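Local coordinates for protein ethylbenzene dehydrogenase beta-subunit (Aromatoleum aromaticum, PDB 2IVF) that carries a chain of iron-sulfur clusters, consistent with an electron-transfer subunit of the ferredoxin-like type, within a complex that also holds a heme, at residues I176-C190 against F201-Y215. Sequence-based numbering, arbitrary orientation.
With F3S (Fe3-s4 cluster), chain R; SF4 (iron/sulfur cluster), chain U; HEM (protoporphyrin IX containing Fe), chain X; SF4 (iron/sulfur cluster), chain S.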
ATOM      1  N   ILE B 176     -11.534 -26.504 -15.049  1.00 24.04           N
ATOM      2  CA  ILE B 176     -12.043 -25.137 -14.919  1.00 24.38           C
ATOM      3  C   ILE B 176     -13.552 -25.124 -15.072  1.00 24.12           C
ATOM      4  O   ILE B 176     -14.114 -25.734 -16.032  1.00 22.92           O
ATOM      5  CB  ILE B 176     -11.398 -24.189 -15.949  1.00 24.64           C
ATOM      6  CG1 ILE B 176      -9.876 -24.104 -15.701  1.00 24.78           C
ATOM      7  CG2 ILE B 176     -11.997 -22.778 -15.842  1.00 25.90           C
ATOM      8  CD1 ILE B 176      -9.099 -23.314 -16.810  1.00 25.51           C
ATOM      9  N   VAL B 177     -14.199 -24.485 -14.090  1.00 22.79           N
ATOM     10  CA  VAL B 177     -15.652 -24.378 -14.044  1.00 22.97           C
ATOM     11  C   VAL B 177     -16.011 -23.028 -14.627  1.00 22.27           C
ATOM     12  O   VAL B 177     -15.443 -22.010 -14.267  1.00 23.27           O
ATOM     13  CB  VAL B 177     -16.186 -24.526 -12.606  1.00 22.93           C
ATOM     14  CG1 VAL B 177     -17.731 -24.298 -12.574  1.00 20.19           C
ATOM     15  CG2 VAL B 177     -15.796 -25.889 -12.069  1.00 21.92           C
ATOM     16  N   LEU B 178     -16.894 -23.036 -15.601  1.00 22.90           N
ATOM     17  CA  LEU B 178     -17.260 -21.810 -16.303  1.00 23.29           C
ATOM     18  C   LEU B 178     -18.773 -21.638 -16.430  1.00 23.60           C
ATOM     19  O   LEU B 178     -19.520 -22.610 -16.536  1.00 24.20           O
ATOM     20  CB  LEU B 178     -16.640 -21.808 -17.730  1.00 23.78           C
ATOM     21  CG  LEU B 178     -15.089 -21.746 -17.774  1.00 20.76           C
ATOM     22  CD1 LEU B 178     -14.640 -21.997 -19.198  1.00 19.40           C
ATOM     23  CD2 LEU B 178     -14.499 -20.416 -17.262  1.00 18.51           C
ATOM     24  N   VAL B 179     -19.193 -20.382 -16.467  1.00 24.58           N
ATOM     25  CA  VAL B 179     -20.575 -19.999 -16.810  1.00 24.32           C
ATOM     26  C   VAL B 179     -20.594 -19.562 -18.274  1.00 24.84           C
ATOM     27  O   VAL B 179     -19.996 -18.546 -18.631  1.00 24.15           O
ATOM     28  CB  VAL B 179     -21.086 -18.806 -15.951  1.00 24.04           C
ATOM     29  CG1 VAL B 179     -22.524 -18.411 -16.435  1.00 25.08           C
ATOM     30  CG2 VAL B 179     -21.073 -19.129 -14.461  1.00 20.70           C
ATOM     31  N   ASP B 180     -21.277 -20.335 -19.106  1.00 24.72           N
ATOM     32  CA  ASP B 180     -21.460 -20.018 -20.516  1.00 25.75           C
ATOM     33  C   ASP B 180     -22.311 -18.755 -20.654  1.00 26.25           C
ATOM     34  O   ASP B 180     -23.527 -18.768 -20.390  1.00 25.33           O
ATOM     35  CB  ASP B 180     -22.119 -21.214 -21.193  1.00 25.36           C
ATOM     36  CG  ASP B 180     -22.494 -20.962 -22.621  1.00 26.32           C
ATOM     37  OD1 ASP B 180     -22.668 -19.788 -23.029  1.00 27.57           O
ATOM     38  OD2 ASP B 180     -22.645 -21.979 -23.344  1.00 33.64           O
ATOM     39  N   GLN B 181     -21.651 -17.654 -21.021  1.00 27.00           N
ATOM     40  CA  GLN B 181     -22.274 -16.347 -20.994  1.00 27.67           C
ATOM     41  C   GLN B 181     -23.384 -16.201 -22.021  1.00 28.73           C
ATOM     42  O   GLN B 181     -24.212 -15.321 -21.886  1.00 28.77           O
ATOM     43  CB  GLN B 181     -21.222 -15.263 -21.190  1.00 27.77           C
ATOM     44  CG  GLN B 181     -20.260 -15.239 -20.046  1.00 26.12           C
ATOM     45  CD  GLN B 181     -20.967 -14.942 -18.738  1.00 26.40           C
ATOM     46  OE1 GLN B 181     -21.514 -13.838 -18.573  1.00 26.69           O
ATOM     47  NE2 GLN B 181     -20.975 -15.915 -17.799  1.00 23.19           N
ATOM     48  N   GLU B 182     -23.404 -17.053 -23.040  1.00 29.60           N
ATOM     49  CA  GLU B 182     -24.480 -17.029 -24.031  1.00 30.79           C
ATOM     50  C   GLU B 182     -25.753 -17.729 -23.553  1.00 30.60           C
ATOM     51  O   GLU B 182     -26.851 -17.346 -23.934  1.00 31.79           O
ATOM     52  CB  GLU B 182     -24.040 -17.711 -25.334  1.00 31.26           C
ATOM     53  CG  GLU B 182     -22.876 -17.025 -26.003  1.00 34.20           C
ATOM     54  CD  GLU B 182     -22.487 -17.625 -27.362  1.00 36.06           C
ATOM     55  OE1 GLU B 182     -23.156 -18.583 -27.840  1.00 41.23           O
ATOM     56  OE2 GLU B 182     -21.506 -17.098 -27.963  1.00 43.99           O
ATOM     57  N   ARG B 183     -25.606 -18.794 -22.781  1.00 30.25           N
ATOM     58  CA  ARG B 183     -26.748 -19.594 -22.327  1.00 29.48           C
ATOM     59  C   ARG B 183     -27.286 -19.065 -20.983  1.00 27.18           C
ATOM     60  O   ARG B 183     -28.458 -19.250 -20.668  1.00 26.72           O
ATOM     61  CB  ARG B 183     -26.287 -21.049 -22.211  1.00 30.19           C
ATOM     62  CG  ARG B 183     -27.317 -22.109 -21.858  1.00 33.15           C
ATOM     63  CD  ARG B 183     -26.793 -23.560 -22.234  1.00 35.74           C
ATOM     64  NE  ARG B 183     -25.371 -23.769 -21.847  1.00 41.91           N
ATOM     65  CZ  ARG B 183     -24.456 -24.468 -22.545  1.00 41.12           C
ATOM     66  NH1 ARG B 183     -24.770 -25.034 -23.712  1.00 44.04           N
ATOM     67  NH2 ARG B 183     -23.208 -24.588 -22.077  1.00 42.08           N
ATOM     68  N   CYS B 184     -26.425 -18.416 -20.196  1.00 25.05           N
ATOM     69  CA  CYS B 184     -26.801 -17.907 -18.869  1.00 24.48           C
ATOM     70  C   CYS B 184     -27.969 -16.925 -18.979  1.00 23.80           C
ATOM     71  O   CYS B 184     -27.964 -16.028 -19.818  1.00 22.82           O
ATOM     72  CB  CYS B 184     -25.633 -17.218 -18.166  1.00 24.59           C
ATOM     73  SG  CYS B 184     -26.055 -16.639 -16.491  1.00 22.15           S
ATOM     74  N   LYS B 185     -28.974 -17.142 -18.128  1.00 23.17           N
ATOM     75  CA  LYS B 185     -30.188 -16.327 -18.095  1.00 22.08           C
ATOM     76  C   LYS B 185     -30.238 -15.489 -16.819  1.00 21.68           C
ATOM     77  O   LYS B 185     -31.235 -14.851 -16.567  1.00 21.74           O
ATOM     78  CB  LYS B 185     -31.389 -17.240 -18.130  1.00 21.91           C
ATOM     79  CG  LYS B 185     -31.483 -18.058 -19.408  1.00 21.15           C
ATOM     80  CD  LYS B 185     -32.670 -18.950 -19.338  1.00 22.07           C
ATOM     81  CE  LYS B 185     -32.834 -19.796 -20.567  1.00 21.77           C
ATOM     82  NZ  LYS B 185     -34.158 -20.454 -20.510  1.00 23.41           N
ATOM     83  N   GLY B 186     -29.212 -15.575 -15.974  1.00 20.58           N
ATOM     84  CA  GLY B 186     -29.169 -14.816 -14.730  1.00 20.07           C
ATOM     85  C   GLY B 186     -30.155 -15.322 -13.668  1.00 20.02           C
ATOM     86  O   GLY B 186     -30.622 -14.554 -12.816  1.00 21.48           O
ATOM     87  N   HIS B 187     -30.507 -16.611 -13.714  1.00 19.10           N
ATOM     88  CA  HIS B 187     -31.400 -17.170 -12.701  1.00 18.81           C
ATOM     89  C   HIS B 187     -30.813 -17.093 -11.288  1.00 18.37           C
ATOM     90  O   HIS B 187     -31.534 -17.026 -10.296  1.00 19.43           O
ATOM     91  CB  HIS B 187     -31.748 -18.632 -13.014  1.00 17.86           C
ATOM     92  CG  HIS B 187     -32.531 -18.838 -14.270  1.00 17.28           C
ATOM     93  ND1 HIS B 187     -33.459 -17.930 -14.750  1.00 16.67           N
ATOM     94  CD2 HIS B 187     -32.605 -19.921 -15.089  1.00 18.71           C
ATOM     95  CE1 HIS B 187     -34.030 -18.432 -15.832  1.00 19.35           C
ATOM     96  NE2 HIS B 187     -33.541 -19.643 -16.052  1.00 15.50           N
ATOM     97  N   ARG B 188     -29.493 -17.145 -11.179  1.00 19.33           N
ATOM     98  CA  ARG B 188     -28.786 -17.008  -9.872  1.00 19.71           C
ATOM     99  C   ARG B 188     -29.039 -18.119  -8.829  1.00 19.49           C
ATOM    100  O   ARG B 188     -28.660 -17.994  -7.660  1.00 21.29           O
ATOM    101  CB  ARG B 188     -29.033 -15.621  -9.297  1.00 19.44           C
ATOM    102  CG  ARG B 188     -28.251 -14.557 -10.031  1.00 18.82           C
ATOM    103  CD  ARG B 188     -28.851 -13.195  -9.649  1.00 19.68           C
ATOM    104  NE  ARG B 188     -30.000 -12.869 -10.457  1.00 21.20           N
ATOM    105  CZ  ARG B 188     -30.788 -11.820 -10.257  1.00 20.25           C
ATOM    106  NH1 ARG B 188     -30.583 -10.979  -9.255  1.00 21.17           N
ATOM    107  NH2 ARG B 188     -31.781 -11.613 -11.092  1.00 21.93           N
ATOM    108  N   HIS B 189     -29.545 -19.263  -9.273  1.00 19.92           N
ATOM    109  CA  HIS B 189     -29.585 -20.450  -8.398  1.00 19.97           C
ATOM    110  C   HIS B 189     -28.169 -20.871  -8.053  1.00 20.42           C
ATOM    111  O   HIS B 189     -27.897 -21.261  -6.910  1.00 19.83           O
ATOM    112  CB  HIS B 189     -30.324 -21.601  -9.091  1.00 20.46           C
ATOM    113  CG  HIS B 189     -31.687 -21.232  -9.527  1.00 20.16           C
ATOM    114  ND1 HIS B 189     -32.664 -20.858  -8.634  1.00 20.03           N
ATOM    115  CD2 HIS B 189     -32.254 -21.191 -10.753  1.00 22.90           C
ATOM    116  CE1 HIS B 189     -33.771 -20.578  -9.302  1.00 21.59           C
ATOM    117  NE2 HIS B 189     -33.551 -20.779 -10.585  1.00 20.42           N
ATOM    118  N   CYS B 190     -27.269 -20.756  -9.034  1.00 20.13           N
ATOM    119  CA  CYS B 190     -25.845 -21.083  -8.878  1.00 20.67           C
ATOM    120  C   CYS B 190     -25.224 -20.259  -7.810  1.00 21.46           C
ATOM    121  O   CYS B 190     -24.411 -20.743  -7.042  1.00 23.39           O
ATOM    122  CB  CYS B 190     -25.085 -20.847 -10.184  1.00 19.67           C
ATOM    123  SG  CYS B 190     -25.239 -19.114 -10.809  1.00 20.80           S
ATOM    124  N   PHE B 201     -23.447 -12.010  -9.787  1.00 22.99           N
ATOM    125  CA  PHE B 201     -24.363 -11.514 -10.774  1.00 22.51           C
ATOM    126  C   PHE B 201     -23.812 -10.259 -11.421  1.00 22.89           C
ATOM    127  O   PHE B 201     -23.291  -9.385 -10.739  1.00 21.26           O
ATOM    128  CB  PHE B 201     -25.703 -11.197 -10.143  1.00 21.63           C
ATOM    129  CG  PHE B 201     -26.775 -10.876 -11.127  1.00 21.61           C
ATOM    130  CD1 PHE B 201     -27.054 -11.729 -12.197  1.00 20.43           C
ATOM    131  CD2 PHE B 201     -27.545  -9.746 -10.966  1.00 21.25           C
ATOM    132  CE1 PHE B 201     -28.042 -11.423 -13.084  1.00 20.94           C
ATOM    133  CE2 PHE B 201     -28.558  -9.455 -11.829  1.00 21.64           C
ATOM    134  CZ  PHE B 201     -28.813 -10.295 -12.903  1.00 21.63           C
ATOM    135  N   ASN B 202     -23.952 -10.196 -12.741  1.00 23.26           N
ATOM    136  CA  ASN B 202     -23.645  -8.996 -13.541  1.00 23.55           C
ATOM    137  C   ASN B 202     -25.006  -8.411 -13.935  1.00 24.02           C
ATOM    138  O   ASN B 202     -25.713  -8.954 -14.778  1.00 24.73           O
ATOM    139  CB  ASN B 202     -22.809  -9.385 -14.750  1.00 23.77           C
ATOM    140  CG  ASN B 202     -22.496  -8.231 -15.661  1.00 23.74           C
ATOM    141  OD1 ASN B 202     -23.269  -7.291 -15.774  1.00 24.61           O
ATOM    142  ND2 ASN B 202     -21.342  -8.298 -16.324  1.00 22.81           N
ATOM    143  N   PRO B 203     -25.411  -7.336 -13.268  1.00 24.32           N
ATOM    144  CA  PRO B 203     -26.712  -6.746 -13.499  1.00 24.31           C
ATOM    145  C   PRO B 203     -26.841  -6.013 -14.807  1.00 24.32           C
ATOM    146  O   PRO B 203     -27.937  -5.627 -15.155  1.00 23.23           O
ATOM    147  CB  PRO B 203     -26.875  -5.783 -12.324  1.00 24.41           C
ATOM    148  CG  PRO B 203     -25.552  -5.466 -11.895  1.00 25.80           C
ATOM    149  CD  PRO B 203     -24.659  -6.620 -12.235  1.00 25.88           C
ATOM    150  N   VAL B 204     -25.728  -5.787 -15.506  1.00 24.19           N
ATOM    151  CA  VAL B 204     -25.745  -5.213 -16.843  1.00 23.57           C
ATOM    152  C   VAL B 204     -26.050  -6.276 -17.910  1.00 23.49           C
ATOM    153  O   VAL B 204     -27.008  -6.145 -18.684  1.00 22.77           O
ATOM    154  CB  VAL B 204     -24.425  -4.470 -17.094  1.00 23.35           C
ATOM    155  CG1 VAL B 204     -24.382  -3.868 -18.464  1.00 24.10           C
ATOM    156  CG2 VAL B 204     -24.299  -3.326 -16.028  1.00 23.52           C
ATOM    157  N   SER B 205     -25.250  -7.329 -17.959  1.00 23.67           N
ATOM    158  CA  SER B 205     -25.553  -8.458 -18.843  1.00 23.53           C
ATOM    159  C   SER B 205     -26.734  -9.285 -18.345  1.00 23.58           C
ATOM    160  O   SER B 205     -27.355  -9.988 -19.125  1.00 21.48           O
ATOM    161  CB  SER B 205     -24.334  -9.368 -18.965  1.00 23.47           C
ATOM    162  OG  SER B 205     -23.918  -9.839 -17.684  1.00 24.82           O
ATOM    163  N   GLN B 206     -27.003  -9.228 -17.054  1.00 24.37           N
ATOM    164  CA  GLN B 206     -27.981 -10.092 -16.414  1.00 24.95           C
ATOM    165  C   GLN B 206     -27.605 -11.550 -16.566  1.00 24.72           C
ATOM    166  O   GLN B 206     -28.437 -12.425 -16.747  1.00 23.73           O
ATOM    167  CB  GLN B 206     -29.375  -9.779 -16.911  1.00 25.76           C
ATOM    168  CG  GLN B 206     -29.843  -8.408 -16.424  1.00 27.74           C
ATOM    169  CD  GLN B 206     -31.195  -8.055 -16.952  1.00 27.32           C
ATOM    170  OE1 GLN B 206     -32.209  -8.514 -16.431  1.00 31.94           O
ATOM    171  NE2 GLN B 206     -31.229  -7.243 -18.019  1.00 30.63           N
ATOM    172  N   THR B 207     -26.307 -11.789 -16.491  1.00 24.16           N
ATOM    173  CA  THR B 207     -25.763 -13.133 -16.384  1.00 24.31           C
ATOM    174  C   THR B 207     -24.923 -13.077 -15.128  1.00 24.22           C
ATOM    175  O   THR B 207     -24.727 -11.997 -14.551  1.00 22.32           O
ATOM    176  CB  THR B 207     -24.825 -13.481 -17.575  1.00 24.75           C
ATOM    177  OG1 THR B 207     -23.710 -12.571 -17.556  1.00 24.29           O
ATOM    178  CG2 THR B 207     -25.566 -13.443 -18.936  1.00 24.94           C
ATOM    179  N   SER B 208     -24.505 -14.249 -14.685  1.00 23.50           N
ATOM    180  CA  SER B 208     -23.544 -14.366 -13.625  1.00 23.32           C
ATOM    181  C   SER B 208     -22.160 -14.721 -14.182  1.00 23.08           C
ATOM    182  O   SER B 208     -22.009 -15.371 -15.219  1.00 23.35           O
ATOM    183  CB  SER B 208     -24.014 -15.391 -12.593  1.00 23.89           C
ATOM    184  OG  SER B 208     -25.204 -14.942 -11.941  1.00 23.35           O
ATOM    185  N   GLU B 209     -21.158 -14.221 -13.477  1.00 23.75           N
ATOM    186  CA  GLU B 209     -19.792 -14.400 -13.851  1.00 24.12           C
ATOM    187  C   GLU B 209     -18.990 -14.870 -12.643  1.00 23.87           C
ATOM    188  O   GLU B 209     -19.437 -14.794 -11.503  1.00 25.26           O
ATOM    189  CB  GLU B 209     -19.227 -13.095 -14.344  1.00 24.04           C
ATOM    190  CG  GLU B 209     -19.921 -12.563 -15.582  1.00 24.87           C
ATOM    191  CD  GLU B 209     -19.078 -11.583 -16.316  1.00 25.05           C
ATOM    192  OE1 GLU B 209     -17.962 -11.953 -16.755  1.00 29.55           O
ATOM    193  OE2 GLU B 209     -19.542 -10.451 -16.504  1.00 25.51           O
ATOM    194  N   LYS B 210     -17.773 -15.308 -12.922  1.00 23.54           N
ATOM    195  CA  LYS B 210     -16.934 -15.901 -11.922  1.00 23.13           C
ATOM    196  C   LYS B 210     -15.499 -16.009 -12.452  1.00 22.06           C
ATOM    197  O   LYS B 210     -15.225 -15.863 -13.643  1.00 23.82           O
ATOM    198  CB  LYS B 210     -17.472 -17.322 -11.623  1.00 22.08           C
ATOM    199  CG  LYS B 210     -17.315 -18.297 -12.763  1.00 23.55           C
ATOM    200  CD  LYS B 210     -17.788 -19.684 -12.419  1.00 22.41           C
ATOM    201  CE  LYS B 210     -16.914 -20.432 -11.452  1.00 22.02           C
ATOM    202  NZ  LYS B 210     -15.485 -20.438 -11.886  1.00 21.44           N
ATOM    203  N   CYS B 211     -14.606 -16.359 -11.550  1.00 22.65           N
ATOM    204  CA  CYS B 211     -13.246 -16.683 -11.918  1.00 22.55           C
ATOM    205  C   CYS B 211     -13.229 -17.682 -13.047  1.00 21.66           C
ATOM    206  O   CYS B 211     -13.881 -18.713 -12.979  1.00 21.76           O
ATOM    207  CB  CYS B 211     -12.520 -17.205 -10.693  1.00 23.25           C
ATOM    208  SG  CYS B 211     -10.938 -17.954 -10.922  1.00 23.63           S
ATOM    209  N   ILE B 212     -12.496 -17.329 -14.097  1.00 22.60           N
ATOM    210  CA  ILE B 212     -12.326 -18.160 -15.295  1.00 22.19           C
ATOM    211  C   ILE B 212     -10.970 -18.910 -15.308  1.00 22.00           C
ATOM    212  O   ILE B 212     -10.539 -19.461 -16.317  1.00 22.75           O
ATOM    213  CB  ILE B 212     -12.525 -17.293 -16.561  1.00 23.00           C
ATOM    214  CG1 ILE B 212     -11.468 -16.177 -16.668  1.00 21.05           C
ATOM    215  CG2 ILE B 212     -13.960 -16.713 -16.525  1.00 22.97           C
ATOM    216  CD1 ILE B 212     -11.379 -15.523 -18.087  1.00 23.40           C
ATOM    217  N   LEU B 213     -10.354 -18.980 -14.141  1.00 22.09           N
ATOM    218  CA  LEU B 213      -8.978 -19.411 -13.975  1.00 22.66           C
ATOM    219  C   LEU B 213      -8.078 -18.842 -15.080  1.00 23.60           C
ATOM    220  O   LEU B 213      -7.162 -19.507 -15.541  1.00 22.37           O
ATOM    221  CB  LEU B 213      -8.844 -20.927 -13.860  1.00 22.76           C
ATOM    222  CG  LEU B 213      -8.099 -21.396 -12.604  1.00 22.68           C
ATOM    223  CD1 LEU B 213      -8.099 -22.924 -12.526  1.00 25.32           C
ATOM    224  CD2 LEU B 213      -6.669 -20.819 -12.510  1.00 24.54           C
ATOM    225  N   CYS B 214      -8.305 -17.567 -15.437  1.00 24.05           N
ATOM    226  CA  CYS B 214      -7.542 -16.915 -16.501  1.00 23.22           C
ATOM    227  C   CYS B 214      -7.320 -17.806 -17.715  1.00 23.81           C
ATOM    228  O   CYS B 214      -6.221 -17.839 -18.240  1.00 21.16           O
ATOM    229  CB  CYS B 214      -6.181 -16.521 -15.986  1.00 25.25           C
ATOM    230  SG  CYS B 214      -6.197 -15.119 -14.876  1.00 22.54           S
ATOM    231  N   TYR B 215      -8.342 -18.543 -18.163  1.00 22.74           N
ATOM    232  CA  TYR B 215      -8.061 -19.530 -19.168  1.00 23.42           C
ATOM    233  C   TYR B 215      -7.424 -18.966 -20.438  1.00 23.17           C
ATOM    234  O   TYR B 215      -6.671 -19.693 -21.083  1.00 24.57           O
ATOM    235  CB  TYR B 215      -9.281 -20.408 -19.516  1.00 23.63           C
ATOM    236  CG  TYR B 215     -10.447 -19.692 -20.170  1.00 24.54           C
ATOM    237  CD1 TYR B 215     -10.452 -19.428 -21.542  1.00 26.78           C
ATOM    238  CD2 TYR B 215     -11.569 -19.314 -19.439  1.00 24.39           C
ATOM    239  CE1 TYR B 215     -11.521 -18.788 -22.153  1.00 23.19           C
ATOM    240  CE2 TYR B 215     -12.670 -18.649 -20.058  1.00 24.02           C
ATOM    241  CZ  TYR B 215     -12.626 -18.400 -21.414  1.00 24.79           C
ATOM    242  OH  TYR B 215     -13.676 -17.763 -22.065  1.00 25.92           O
TER
HETATM  243 FE1  F3S R1356     -26.886 -18.269 -15.096  1.00 21.44          FE
HETATM  244 FE3  F3S R1356     -27.698 -20.697 -14.389  1.00 21.39          FE
HETATM  245 FE4  F3S R1356     -26.596 -19.215 -12.601  1.00 21.29          FE
HETATM  246  S1  F3S R1356     -28.762 -19.231 -15.717  1.00 22.48           S
HETATM  247  S2  F3S R1356     -27.020 -17.097 -13.211  1.00 20.68           S
HETATM  248  S3  F3S R1356     -25.665 -19.943 -14.471  1.00 22.85           S
HETATM  249  S4  F3S R1356     -28.348 -20.530 -12.266  1.00 22.04           S
HETATM  250 FE1  SF4 U1359      -9.499 -16.337 -11.356  1.00 24.74          FE
HETATM  251 FE2  SF4 U1359      -9.113 -13.742 -11.515  1.00 24.78          FE
HETATM  252 FE3  SF4 U1359      -7.226 -15.301 -10.404  1.00 26.01          FE
HETATM  253 FE4  SF4 U1359      -7.557 -15.393 -13.072  1.00 23.99          FE
HETATM  254  S1  SF4 U1359      -6.820 -13.593 -11.855  1.00 24.55           S
HETATM  255  S2  SF4 U1359      -7.421 -17.200 -11.694  1.00 24.48           S
HETATM  256  S3  SF4 U1359      -9.854 -15.059 -13.258  1.00 23.52           S
HETATM  257  S4  SF4 U1359      -9.391 -14.893  -9.608  1.00 24.40           S
HETATM  258  CHA HEM X1217     -38.439 -21.663 -17.433  1.00 23.93           C
HETATM  259  CHB HEM X1217     -42.949 -20.729 -18.909  1.00 25.67           C
HETATM  260  CHC HEM X1217     -44.743 -24.416 -16.326  1.00 24.88           C
HETATM  261  CHD HEM X1217     -40.243 -25.231 -14.728  1.00 23.17           C
HETATM  262  C1A HEM X1217     -39.522 -21.116 -18.059  1.00 25.57           C
HETATM  263  C2A HEM X1217     -39.469 -20.023 -18.985  1.00 26.18           C
HETATM  264  C3A HEM X1217     -40.719 -19.768 -19.402  1.00 26.11           C
HETATM  265  C4A HEM X1217     -41.590 -20.691 -18.736  1.00 24.28           C
HETATM  266  CMA HEM X1217     -41.175 -18.682 -20.395  1.00 24.83           C
HETATM  267  CAA HEM X1217     -38.161 -19.318 -19.399  1.00 27.29           C
HETATM  268  CBA HEM X1217     -37.725 -18.346 -18.322  1.00 27.84           C
HETATM  269  CGA HEM X1217     -36.467 -17.686 -18.798  1.00 27.24           C
HETATM  270  O1A HEM X1217     -35.977 -17.992 -19.920  1.00 27.18           O
HETATM  271  O2A HEM X1217     -35.949 -16.840 -18.046  1.00 28.08           O
HETATM  272  C1B HEM X1217     -43.829 -21.596 -18.315  1.00 26.10           C
HETATM  273  C2B HEM X1217     -45.267 -21.555 -18.448  1.00 25.25           C
HETATM  274  C3B HEM X1217     -45.767 -22.574 -17.740  1.00 25.13           C
HETATM  275  C4B HEM X1217     -44.666 -23.296 -17.141  1.00 25.42           C
HETATM  276  CMB HEM X1217     -46.031 -20.482 -19.253  1.00 24.86           C
HETATM  277  CAB HEM X1217     -47.245 -22.930 -17.552  1.00 25.83           C
HETATM  278  CBB HEM X1217     -47.662 -24.189 -17.468  1.00 24.53           C
HETATM  279  C1C HEM X1217     -43.682 -24.924 -15.621  1.00 24.73           C
HETATM  280  C2C HEM X1217     -43.764 -25.864 -14.523  1.00 22.00           C
HETATM  281  C3C HEM X1217     -42.496 -26.062 -14.091  1.00 25.09           C
HETATM  282  C4C HEM X1217     -41.613 -25.236 -14.884  1.00 24.12           C
HETATM  283  CMC HEM X1217     -45.069 -26.522 -14.008  1.00 24.50           C
HETATM  284  CAC HEM X1217     -41.967 -26.979 -12.970  1.00 24.32           C
HETATM  285  CBC HEM X1217     -42.535 -28.158 -12.723  1.00 26.14           C
HETATM  286  C1D HEM X1217     -39.361 -24.392 -15.323  1.00 22.71           C
HETATM  287  C2D HEM X1217     -37.939 -24.467 -15.097  1.00 21.65           C
HETATM  288  C3D HEM X1217     -37.371 -23.338 -15.956  1.00 23.48           C
HETATM  289  C4D HEM X1217     -38.513 -22.714 -16.578  1.00 23.70           C
HETATM  290  CMD HEM X1217     -37.195 -25.494 -14.197  1.00 22.21           C
HETATM  291  CAD HEM X1217     -35.920 -22.896 -16.161  1.00 22.28           C
HETATM  292  CBD HEM X1217     -35.403 -23.519 -17.448  1.00 23.59           C
HETATM  293  CGD HEM X1217     -34.454 -22.614 -18.165  1.00 25.18           C
HETATM  294  O1D HEM X1217     -33.690 -23.143 -19.009  1.00 27.57           O
HETATM  295  O2D HEM X1217     -34.477 -21.390 -17.910  1.00 28.04           O
HETATM  296  NA  HEM X1217     -40.831 -21.510 -17.924  1.00 25.71           N
HETATM  297  NB  HEM X1217     -43.502 -22.674 -17.528  1.00 25.90           N
HETATM  298  NC  HEM X1217     -42.358 -24.548 -15.819  1.00 23.81           N
HETATM  299  ND  HEM X1217     -39.669 -23.350 -16.193  1.00 23.05           N
HETATM  300 FE   HEM X1217     -41.589 -23.038 -16.896  1.00 25.19          FE
HETATM  301 FE1  SF4 S1357     -18.500 -22.147  -6.071  1.00 22.83          FE
HETATM  302 FE2  SF4 S1357     -18.865 -23.496  -8.300  1.00 23.91          FE
HETATM  303 FE3  SF4 S1357     -17.047 -24.381  -6.443  1.00 22.80          FE
HETATM  304 FE4  SF4 S1357     -16.499 -22.112  -7.884  1.00 24.21          FE
HETATM  305  S1  SF4 S1357     -16.726 -24.263  -8.703  1.00 23.95           S
HETATM  306  S2  SF4 S1357     -16.296 -22.404  -5.603  1.00 23.92           S
HETATM  307  S3  SF4 S1357     -18.579 -21.259  -8.162  1.00 21.53           S
HETATM  308  S4  SF4 S1357     -19.336 -24.290  -6.190  1.00 22.74           S
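Gln181 and Thr207 meet through their polar ends: Thr207 OG1 donates to Gln181 OE1 at 2.7 Å, tilted slightly from the amide carbonyl plane. The NE2 end of the same amide donates to Ser208 O at 2.8 Å, nearly straight at 170°, and also to Val179 O. Both acceptors lie close to the amide plane, so three bonds fix its rotation. The Gln181 chain is bent at chi2 (-61°), which turns the amide toward 207-208. Lys210 is bent at its last two torsions and brings NZ within 2.9 Å of Val177 O, approached from above the carbonyl plane; NZ also donates to Cys211 O, bridging the two segments. Ser208 N donates to Cys184 SG (3.4 Å), the sulfur that binds FE1 of the Fe3-S4 cluster, an N-H that would be expected to stabilise charge on the thiolate. Arg188 lays its guanidinium flat on one face of the Phe201 ring, planes 3° apart and CZ 3.7 Å from the ring centroid, a cation-pi stack extended by a CH-pi contact from CD. Arg188 NE, in the guanidinium plane, donates to Gly186 O, while NH1 bonds backbone of another protein chain. Apolar contacts close the other end: Leu178 CD2 packs on Ile212 CB and Tyr215 CE2, and Ile176 CD1 reaches Leu213 CB at 3.8 Å. Cys184 and Cys190 bind the Fe3-S4 cluster; Cys211 and Cys214 bind a second iron-sulfur cluster, and Val177 and Lys210 border a third. Lys185 and His187 hydrogen-bond a heme propionate oxygen, O2D. Cysteines in the loop joining two short antiparallel hairpins and in the turn just after the second are characteristic of the ferredoxin-like 4Fe-4S fold, here placing three clusters and a heme around one contact.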